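Local coordinates for protein beta-porphyranase B (Bacteroides plebeius, PDB 4AWD) that hydrolyses the sulfated red-algal polysaccharide porphyran, cutting beta-1,4 linkages between D-galactose and L-galactose-6-sulfate, at residues F240-C245 with Y311-A316. Sequence-based numbering, arbitrary orientation.
Sequences FHTYGC and YDWVRA. With CA (calcium ion), chain C.
F240 and D312 lie where the two segments come closest, 8.1 Å between CA atoms, and no backbone hydrogen bond joins 240-245 to 311-316, because strand 134-141 runs between them and pairs antiparallel with both. The side chains therefore meet across this middle strand. The F240 ring reaches over to the corner of the chain at D312, where its CE1 comes to 3.9 Å from D312 N and 4.0 Å from D312 CB. The two side chains cross at about a right angle, with ring and carboxylate planes 64° apart. D312 holds calcium twice, through OD1 at 2.4 Å and its own O at 2.5 Å, because a chi1 of -170° sets the carboxylate beside its carbonyl carbon. D312 OD2 forms a salt bridge with NE of R139 on the middle strand, a second charged partner that probably helps fix the carboxylate. Further along, T242 OG1 approaches the six-membered ring of W313 obliquely, 3.8 Å from W313 CH2. On one face of that indole R315 CZ lies 3.3 Å above the W313 ring plane, over its centre; R315 NH1 also forms a salt bridge with E57 OE1. Together with a water, E57 O, N59 OD1 and G94 O complete the calcium shell, a metal site on the convex side of the beta-jelly-roll sandwich characteristic of GH16 enzymes, away from the catalytic cleft.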
loop_
_atom_site.group_PDB
_atom_site.type_symbol
_atom_site.label_atom_id
_atom_site.label_comp_id
_atom_site.label_asym_id
_atom_site.label_seq_id
_atom_site.Cartn_x
_atom_site.Cartn_y
_atom_site.Cartn_z
ATOM N N PHE A 240 5.269 6.125 -15.099
ATOM C CA PHE A 240 5.849 5.787 -13.822
ATOM C C PHE A 240 5.966 7.060 -13.036
ATOM O O PHE A 240 6.372 8.094 -13.563
ATOM C CB PHE A 240 7.238 5.185 -13.999
ATOM C CG PHE A 240 7.224 3.736 -14.352
ATOM C CD1 PHE A 240 7.156 2.764 -13.349
ATOM C CD2 PHE A 240 7.296 3.335 -15.689
ATOM C CE1 PHE A 240 7.148 1.422 -13.665
ATOM C CE2 PHE A 240 7.277 2.004 -16.026
ATOM C CZ PHE A 240 7.198 1.031 -15.015
ATOM N N HIS A 241 5.589 6.984 -11.773
ATOM C CA HIS A 241 5.789 8.093 -10.872
ATOM C C HIS A 241 6.242 7.564 -9.533
ATOM O O HIS A 241 6.118 6.380 -9.221
ATOM C CB HIS A 241 4.514 8.941 -10.726
ATOM C CG HIS A 241 4.089 9.615 -11.993
ATOM N ND1 HIS A 241 4.648 10.796 -12.432
ATOM C CD2 HIS A 241 3.151 9.277 -12.912
ATOM C CE1 HIS A 241 4.079 11.150 -13.573
ATOM N NE2 HIS A 241 3.169 10.245 -13.887
ATOM N N THR A 242 6.730 8.479 -8.731
ATOM C CA THR A 242 7.338 8.168 -7.468
ATOM C C THR A 242 6.316 8.500 -6.371
ATOM O O THR A 242 5.733 9.586 -6.366
ATOM C CB THR A 242 8.694 8.958 -7.403
ATOM O OG1 THR A 242 9.762 8.088 -7.806
ATOM C CG2 THR A 242 8.983 9.517 -6.071
ATOM N N TYR A 243 6.060 7.540 -5.488
ATOM C CA TYR A 243 5.111 7.729 -4.383
ATOM C C TYR A 243 5.794 7.327 -3.081
ATOM O O TYR A 243 6.154 6.167 -2.881
ATOM C CB TYR A 243 3.831 6.911 -4.591
ATOM C CG TYR A 243 3.115 7.186 -5.893
ATOM C CD1 TYR A 243 2.182 8.218 -5.989
ATOM C CD2 TYR A 243 3.369 6.409 -7.030
ATOM C CE1 TYR A 243 1.515 8.480 -7.172
ATOM C CE2 TYR A 243 2.718 6.671 -8.238
ATOM C CZ TYR A 243 1.784 7.712 -8.296
ATOM O OH TYR A 243 1.128 7.984 -9.473
ATOM N N GLY A 244 5.975 8.302 -2.204
ATOM C CA GLY A 244 6.828 8.121 -1.053
ATOM C C GLY A 244 6.296 8.685 0.238
ATOM O O GLY A 244 5.511 9.640 0.274
ATOM N N CYS A 245 6.734 8.065 1.312
ATOM C CA CYS A 245 6.360 8.489 2.624
ATOM C C CYS A 245 7.608 8.652 3.477
ATOM O O CYS A 245 8.485 7.777 3.476
ATOM C CB CYS A 245 5.497 7.421 3.261
ATOM S SG CYS A 245 4.994 7.904 4.864
ATOM N N TYR A 311 5.957 -2.057 -10.877
ATOM C CA TYR A 311 6.778 -1.416 -9.870
ATOM C C TYR A 311 8.230 -1.556 -10.287
ATOM O O TYR A 311 8.783 -2.664 -10.291
ATOM C CB TYR A 311 6.551 -2.050 -8.491
ATOM C CG TYR A 311 5.110 -2.055 -8.040
ATOM C CD1 TYR A 311 4.220 -3.040 -8.483
ATOM C CD2 TYR A 311 4.639 -1.082 -7.166
ATOM C CE1 TYR A 311 2.902 -3.051 -8.074
ATOM C CE2 TYR A 311 3.303 -1.084 -6.746
ATOM C CZ TYR A 311 2.449 -2.072 -7.203
ATOM O OH TYR A 311 1.145 -2.071 -6.784
ATOM N N ASP A 312 8.831 -0.431 -10.662
ATOM C CA ASP A 312 10.243 -0.371 -11.044
ATOM C C ASP A 312 11.124 -0.681 -9.837
ATOM O O ASP A 312 12.122 -1.390 -9.950
ATOM C CB ASP A 312 10.597 1.012 -11.614
ATOM C CG ASP A 312 11.981 1.053 -12.238
ATOM O OD1 ASP A 312 12.656 0.008 -12.267
ATOM O OD2 ASP A 312 12.401 2.135 -12.695
ATOM N N TRP A 313 10.749 -0.164 -8.679
ATOM C CA TRP A 313 11.470 -0.493 -7.467
ATOM C C TRP A 313 10.674 -0.176 -6.234
ATOM O O TRP A 313 9.706 0.579 -6.277
ATOM C CB TRP A 313 12.830 0.225 -7.400
ATOM C CG TRP A 313 12.818 1.668 -7.827
ATOM C CD1 TRP A 313 13.231 2.169 -9.039
ATOM C CD2 TRP A 313 12.390 2.794 -7.058
ATOM N NE1 TRP A 313 13.101 3.532 -9.057
ATOM C CE2 TRP A 313 12.581 3.942 -7.857
ATOM C CE3 TRP A 313 11.880 2.949 -5.764
ATOM C CZ2 TRP A 313 12.267 5.222 -7.412
ATOM C CZ3 TRP A 313 11.574 4.232 -5.313
ATOM C CH2 TRP A 313 11.764 5.346 -6.138
ATOM N N VAL A 314 11.098 -0.769 -5.128
ATOM C CA VAL A 314 10.616 -0.384 -3.825
ATOM C C VAL A 314 11.877 -0.051 -3.031
ATOM O O VAL A 314 12.824 -0.851 -3.015
ATOM C CB VAL A 314 9.792 -1.528 -3.225
ATOM C CG1 VAL A 314 9.665 -1.396 -1.722
ATOM C CG2 VAL A 314 8.403 -1.574 -3.900
ATOM N N ARG A 315 11.935 1.132 -2.425
ATOM C CA ARG A 315 13.152 1.512 -1.706
ATOM C C ARG A 315 12.845 2.075 -0.326
ATOM O O ARG A 315 12.004 2.956 -0.183
ATOM C CB ARG A 315 14.050 2.433 -2.568
ATOM C CG ARG A 315 14.194 1.904 -4.027
ATOM C CD ARG A 315 15.443 2.294 -4.797
ATOM N NE ARG A 315 15.368 3.556 -5.517
ATOM C CZ ARG A 315 15.718 3.765 -6.794
ATOM N NH1 ARG A 315 16.160 2.797 -7.584
ATOM N NH2 ARG A 315 15.618 4.987 -7.290
ATOM N N ALA A 316 13.487 1.518 0.696
ATOM C CA ALA A 316 13.267 1.961 2.075
ATOM C C ALA A 316 14.553 2.483 2.716
ATOM O O ALA A 316 15.657 2.009 2.413
ATOM C CB ALA A 316 12.689 0.840 2.909
HETATM CA CA CA C . 13.840 -1.966 -11.618
HETATM O O HOH W 1 15.547 -0.621 -10.685
#